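Local coordinates for Alpha/beta hydrolase (Streptomyces albidoflavus, PDB 6KSU), which probably closes linear non-ribosomal peptides into macrolactams by joining residues of opposite chirality, as a cyclase of the penicillin-binding-protein type, at residues V39-S50 against A347-L358. Numbering follows the deposited sequence.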
loop_
_atom_site.group_PDB
_atom_site.type_symbol
_atom_site.label_atom_id
_atom_site.label_comp_id
_atom_site.label_asym_id
_atom_site.label_seq_id
_atom_site.Cartn_x
_atom_site.Cartn_y
_atom_site.Cartn_z
ATOM N N VAL A 39 12.481 -18.753 -2.863
ATOM C CA VAL A 39 11.444 -18.876 -3.889
ATOM C C VAL A 39 11.017 -20.340 -4.026
ATOM O O VAL A 39 9.824 -20.666 -4.065
ATOM C CB VAL A 39 11.939 -18.298 -5.229
ATOM C CG1 VAL A 39 11.088 -18.787 -6.340
ATOM C CG2 VAL A 39 11.927 -16.775 -5.196
ATOM N N ARG A 40 11.997 -21.243 -4.093
ATOM C CA ARG A 40 11.697 -22.665 -4.204
ATOM C C ARG A 40 11.006 -23.176 -2.943
ATOM O O ARG A 40 9.921 -23.761 -3.010
ATOM C CB ARG A 40 12.990 -23.440 -4.494
ATOM C CG ARG A 40 13.211 -23.709 -5.980
ATOM C CD ARG A 40 14.674 -23.932 -6.393
ATOM N NE ARG A 40 14.753 -23.694 -7.833
ATOM C CZ ARG A 40 14.362 -24.567 -8.760
ATOM N NH1 ARG A 40 13.925 -25.770 -8.408
ATOM N NH2 ARG A 40 14.412 -24.240 -10.045
ATOM N N GLU A 41 11.595 -22.905 -1.782
ATOM C CA GLU A 41 11.045 -23.378 -0.516
ATOM C C GLU A 41 9.576 -22.984 -0.318
ATOM O O GLU A 41 8.789 -23.774 0.208
ATOM C CB GLU A 41 11.915 -22.852 0.621
ATOM C CG GLU A 41 11.319 -22.961 1.991
ATOM C CD GLU A 41 12.345 -22.650 3.059
ATOM O OE1 GLU A 41 11.952 -22.165 4.137
ATOM O OE2 GLU A 41 13.550 -22.885 2.815
ATOM N N HIS A 42 9.177 -21.782 -0.739
ATOM C CA HIS A 42 7.761 -21.404 -0.689
ATOM C C HIS A 42 7.037 -21.652 -2.015
ATOM O O HIS A 42 5.846 -21.337 -2.134
ATOM C CB HIS A 42 7.603 -19.932 -0.265
ATOM C CG HIS A 42 8.158 -19.629 1.097
ATOM N ND1 HIS A 42 7.745 -20.288 2.234
ATOM C CD2 HIS A 42 9.124 -18.770 1.497
ATOM C CE1 HIS A 42 8.425 -19.842 3.276
ATOM N NE2 HIS A 42 9.272 -18.922 2.855
ATOM N N ARG A 43 7.728 -22.226 -3.000
ATOM C CA ARG A 43 7.166 -22.565 -4.308
ATOM C C ARG A 43 6.387 -21.405 -4.936
ATOM O O ARG A 43 5.245 -21.540 -5.382
ATOM C CB ARG A 43 6.334 -23.836 -4.214
ATOM C CG ARG A 43 7.225 -25.068 -4.059
ATOM C CD ARG A 43 6.670 -26.275 -4.820
ATOM N NE ARG A 43 5.223 -26.412 -4.670
ATOM C CZ ARG A 43 4.604 -26.584 -3.506
ATOM N NH1 ARG A 43 5.299 -26.656 -2.379
ATOM N NH2 ARG A 43 3.283 -26.688 -3.471
ATOM N N VAL A 44 7.064 -20.257 -5.016
ATOM C CA VAL A 44 6.578 -19.121 -5.789
ATOM C C VAL A 44 6.698 -19.410 -7.279
ATOM O O VAL A 44 7.735 -19.895 -7.747
ATOM C CB VAL A 44 7.374 -17.870 -5.399
ATOM C CG1 VAL A 44 6.896 -16.686 -6.185
ATOM C CG2 VAL A 44 7.220 -17.636 -3.881
ATOM N N THR A 45 5.632 -19.110 -8.035
ATOM C CA THR A 45 5.666 -19.319 -9.483
ATOM C C THR A 45 6.825 -18.571 -10.133
ATOM O O THR A 45 7.584 -19.149 -10.921
ATOM C CB THR A 45 4.352 -18.900 -10.145
ATOM O OG1 THR A 45 3.251 -19.549 -9.493
ATOM C CG2 THR A 45 4.356 -19.341 -11.612
ATOM N N GLY A 46 6.972 -17.287 -9.819
ATOM C CA GLY A 46 8.020 -16.450 -10.380
ATOM C C GLY A 46 8.192 -15.228 -9.507
ATOM O O GLY A 46 7.289 -14.835 -8.757
ATOM N N ALA A 47 9.379 -14.636 -9.585
ATOM C CA ALA A 47 9.653 -13.520 -8.693
ATOM C C ALA A 47 10.792 -12.696 -9.257
ATOM O O ALA A 47 11.610 -13.177 -10.051
ATOM C CB ALA A 47 9.978 -14.011 -7.267
ATOM N N GLN A 48 10.814 -11.432 -8.853
ATOM C CA GLN A 48 11.945 -10.551 -9.109
ATOM C C GLN A 48 12.336 -9.914 -7.794
ATOM O O GLN A 48 11.468 -9.553 -6.993
ATOM C CB GLN A 48 11.641 -9.439 -10.126
ATOM C CG GLN A 48 11.172 -9.897 -11.484
ATOM C CD GLN A 48 10.527 -8.755 -12.268
ATOM O OE1 GLN A 48 9.925 -7.851 -11.689
ATOM N NE2 GLN A 48 10.671 -8.787 -13.593
ATOM N N LEU A 49 13.642 -9.806 -7.574
ATOM C CA LEU A 49 14.203 -9.068 -6.454
ATOM C C LEU A 49 15.293 -8.169 -7.009
ATOM O O LEU A 49 16.192 -8.628 -7.725
ATOM C CB LEU A 49 14.749 -10.003 -5.364
ATOM C CG LEU A 49 15.492 -9.347 -4.188
ATOM C CD1 LEU A 49 14.518 -8.666 -3.179
ATOM C CD2 LEU A 49 16.359 -10.360 -3.483
ATOM N N SER A 50 15.184 -6.881 -6.743
ATOM C CA SER A 50 16.208 -5.942 -7.177
ATOM C C SER A 50 16.676 -5.179 -5.958
ATOM O O SER A 50 15.850 -4.717 -5.178
ATOM C CB SER A 50 15.666 -4.995 -8.245
ATOM O OG SER A 50 15.269 -5.726 -9.397
ATOM N N ALA A 347 13.280 -4.087 -3.889
ATOM C CA ALA A 347 11.909 -4.304 -4.299
ATOM C C ALA A 347 11.763 -5.772 -4.607
ATOM O O ALA A 347 12.704 -6.405 -5.094
ATOM C CB ALA A 347 11.532 -3.475 -5.520
ATOM N N LEU A 348 10.593 -6.314 -4.294
ATOM C CA LEU A 348 10.307 -7.713 -4.561
ATOM C C LEU A 348 8.977 -7.770 -5.282
ATOM O O LEU A 348 8.008 -7.143 -4.829
ATOM C CB LEU A 348 10.266 -8.521 -3.254
ATOM C CG LEU A 348 9.862 -9.981 -3.346
ATOM C CD1 LEU A 348 10.940 -10.758 -4.025
ATOM C CD2 LEU A 348 9.526 -10.555 -1.977
ATOM N N THR A 349 8.936 -8.465 -6.426
ATOM C CA THR A 349 7.663 -8.820 -7.044
ATOM C C THR A 349 7.525 -10.336 -7.050
ATOM O O THR A 349 8.516 -11.059 -7.189
ATOM C CB THR A 349 7.495 -8.243 -8.459
ATOM O OG1 THR A 349 8.544 -8.680 -9.351
ATOM C CG2 THR A 349 7.459 -6.710 -8.407
ATOM N N ALA A 350 6.301 -10.813 -6.836
ATOM C CA ALA A 350 6.032 -12.237 -6.866
ATOM C C ALA A 350 4.654 -12.424 -7.467
ATOM O O ALA A 350 3.784 -11.566 -7.325
ATOM C CB ALA A 350 6.138 -12.876 -5.475
ATOM N N ASN A 351 4.470 -13.542 -8.160
ATOM C CA ASN A 351 3.226 -13.773 -8.872
ATOM C C ASN A 351 2.548 -15.070 -8.426
ATOM O O ASN A 351 1.839 -15.699 -9.209
ATOM C CB ASN A 351 3.443 -13.730 -10.396
ATOM C CG ASN A 351 4.210 -14.950 -10.963
ATOM O OD1 ASN A 351 5.019 -15.576 -10.278
ATOM N ND2 ASN A 351 3.972 -15.257 -12.240
ATOM N N SER A 352 2.687 -15.443 -7.153
ATOM C CA SER A 352 1.781 -16.430 -6.565
ATOM C C SER A 352 1.339 -15.977 -5.170
ATOM O O SER A 352 1.964 -15.122 -4.544
ATOM C CB SER A 352 2.410 -17.825 -6.486
ATOM O OG SER A 352 3.363 -17.858 -5.448
ATOM N N THR A 353 0.256 -16.579 -4.672
ATOM C CA THR A 353 -0.228 -16.250 -3.339
ATOM C C THR A 353 0.831 -16.465 -2.258
ATOM O O THR A 353 0.669 -15.950 -1.151
ATOM C CB THR A 353 -1.503 -17.060 -3.015
ATOM O OG1 THR A 353 -1.311 -18.441 -3.344
ATOM C CG2 THR A 353 -2.677 -16.540 -3.816
ATOM N N ALA A 354 1.921 -17.173 -2.547
ATOM C CA ALA A 354 2.978 -17.336 -1.553
ATOM C C ALA A 354 3.923 -16.142 -1.469
ATOM O O ALA A 354 4.797 -16.124 -0.586
ATOM C CB ALA A 354 3.795 -18.596 -1.844
ATOM N N GLY A 355 3.790 -15.167 -2.369
ATOM C CA GLY A 355 4.556 -13.937 -2.306
ATOM C C GLY A 355 4.730 -13.341 -0.922
ATOM O O GLY A 355 5.851 -13.028 -0.503
ATOM N N PRO A 356 3.626 -13.162 -0.182
ATOM C CA PRO A 356 3.751 -12.601 1.175
ATOM C C PRO A 356 4.648 -13.395 2.104
ATOM O O PRO A 356 5.421 -12.782 2.850
ATOM C CB PRO A 356 2.301 -12.583 1.668
ATOM C CG PRO A 356 1.537 -12.347 0.420
ATOM C CD PRO A 356 2.216 -13.214 -0.601
ATOM N N LYS A 357 4.590 -14.730 2.087
ATOM C CA LYS A 357 5.479 -15.469 2.976
ATOM C C LYS A 357 6.918 -15.409 2.485
ATOM O O LYS A 357 7.846 -15.397 3.297
ATOM C CB LYS A 357 4.981 -16.913 3.139
ATOM C CG LYS A 357 5.754 -17.751 4.153
ATOM C CD LYS A 357 5.983 -17.044 5.506
ATOM C CE LYS A 357 7.477 -17.161 5.920
ATOM N NZ LYS A 357 7.963 -16.282 7.030
ATOM N N LEU A 358 7.121 -15.314 1.170
ATOM C CA LEU A 358 8.464 -15.079 0.643
ATOM C C LEU A 358 9.007 -13.729 1.102
ATOM O O LEU A 358 10.193 -13.601 1.446
ATOM C CB LEU A 358 8.455 -15.156 -0.891
ATOM C CG LEU A 358 9.807 -14.890 -1.548
ATOM C CD1 LEU A 358 10.695 -16.099 -1.445
ATOM C CD2 LEU A 358 9.676 -14.498 -3.011
#
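Q48 and T349 form a hydrogen-bonded pair where the strand segments 46-50 and 347-350 run antiparallel, at 174° with axes 4.6 Å apart; S50 and A347 form the next such pair, and the N of N351 extends the ladder to the O of G46. Beside the Q48–T349 backbone bonds, the two side chains lie alongside each other on the same face. T349 has OG1 between its backbone N and carbonyl carbon (chi1 58°), which brings the hydroxyl to Q48, where OG1 donates to OE1 at 2.8 Å. Glutamine suits this buried place because its amide has a use at each end: OE1 also accepts from the N of A261, while NE2 donates to the carbonyls of T74 and T77, fixing the amide's rotation. N351, just past the strand, sends ND2 to the carbonyls of E229 and L64, so its amide joins the strand end to two other parts of the chain. A47, L49, L348 and A350 make the opposite face apolar; the short side chain of A47 lies against F35 of helix 23-41 and CD2 of L358. V44, in the turn after helix 23-41, fits between A350 and the start of helix 355-365: its CG1, anti to the backbone N (chi1 180°), meets A350 CB at 3.9 Å, while CG2 rests on A354 CB and L358 CB. L358 reaches back to helix 23-41, its CD2 lying 3.9 Å from V39 CG2. Near the surface K357 crosses H42, CG sitting over one ring face, 3.8 Å from the centroid, in a CH-pi contact. R43, with positive phi, ends the first helix in a Schellman motif, and S352 OG weakly caps the turn into the second. Helices 23-41 and 355-365, packed on one face of an antiparallel sheet in which the chain's first strand (46-53) lies beside the last (344-350), typify the serine beta-lactamase/penicillin-binding-protein fold.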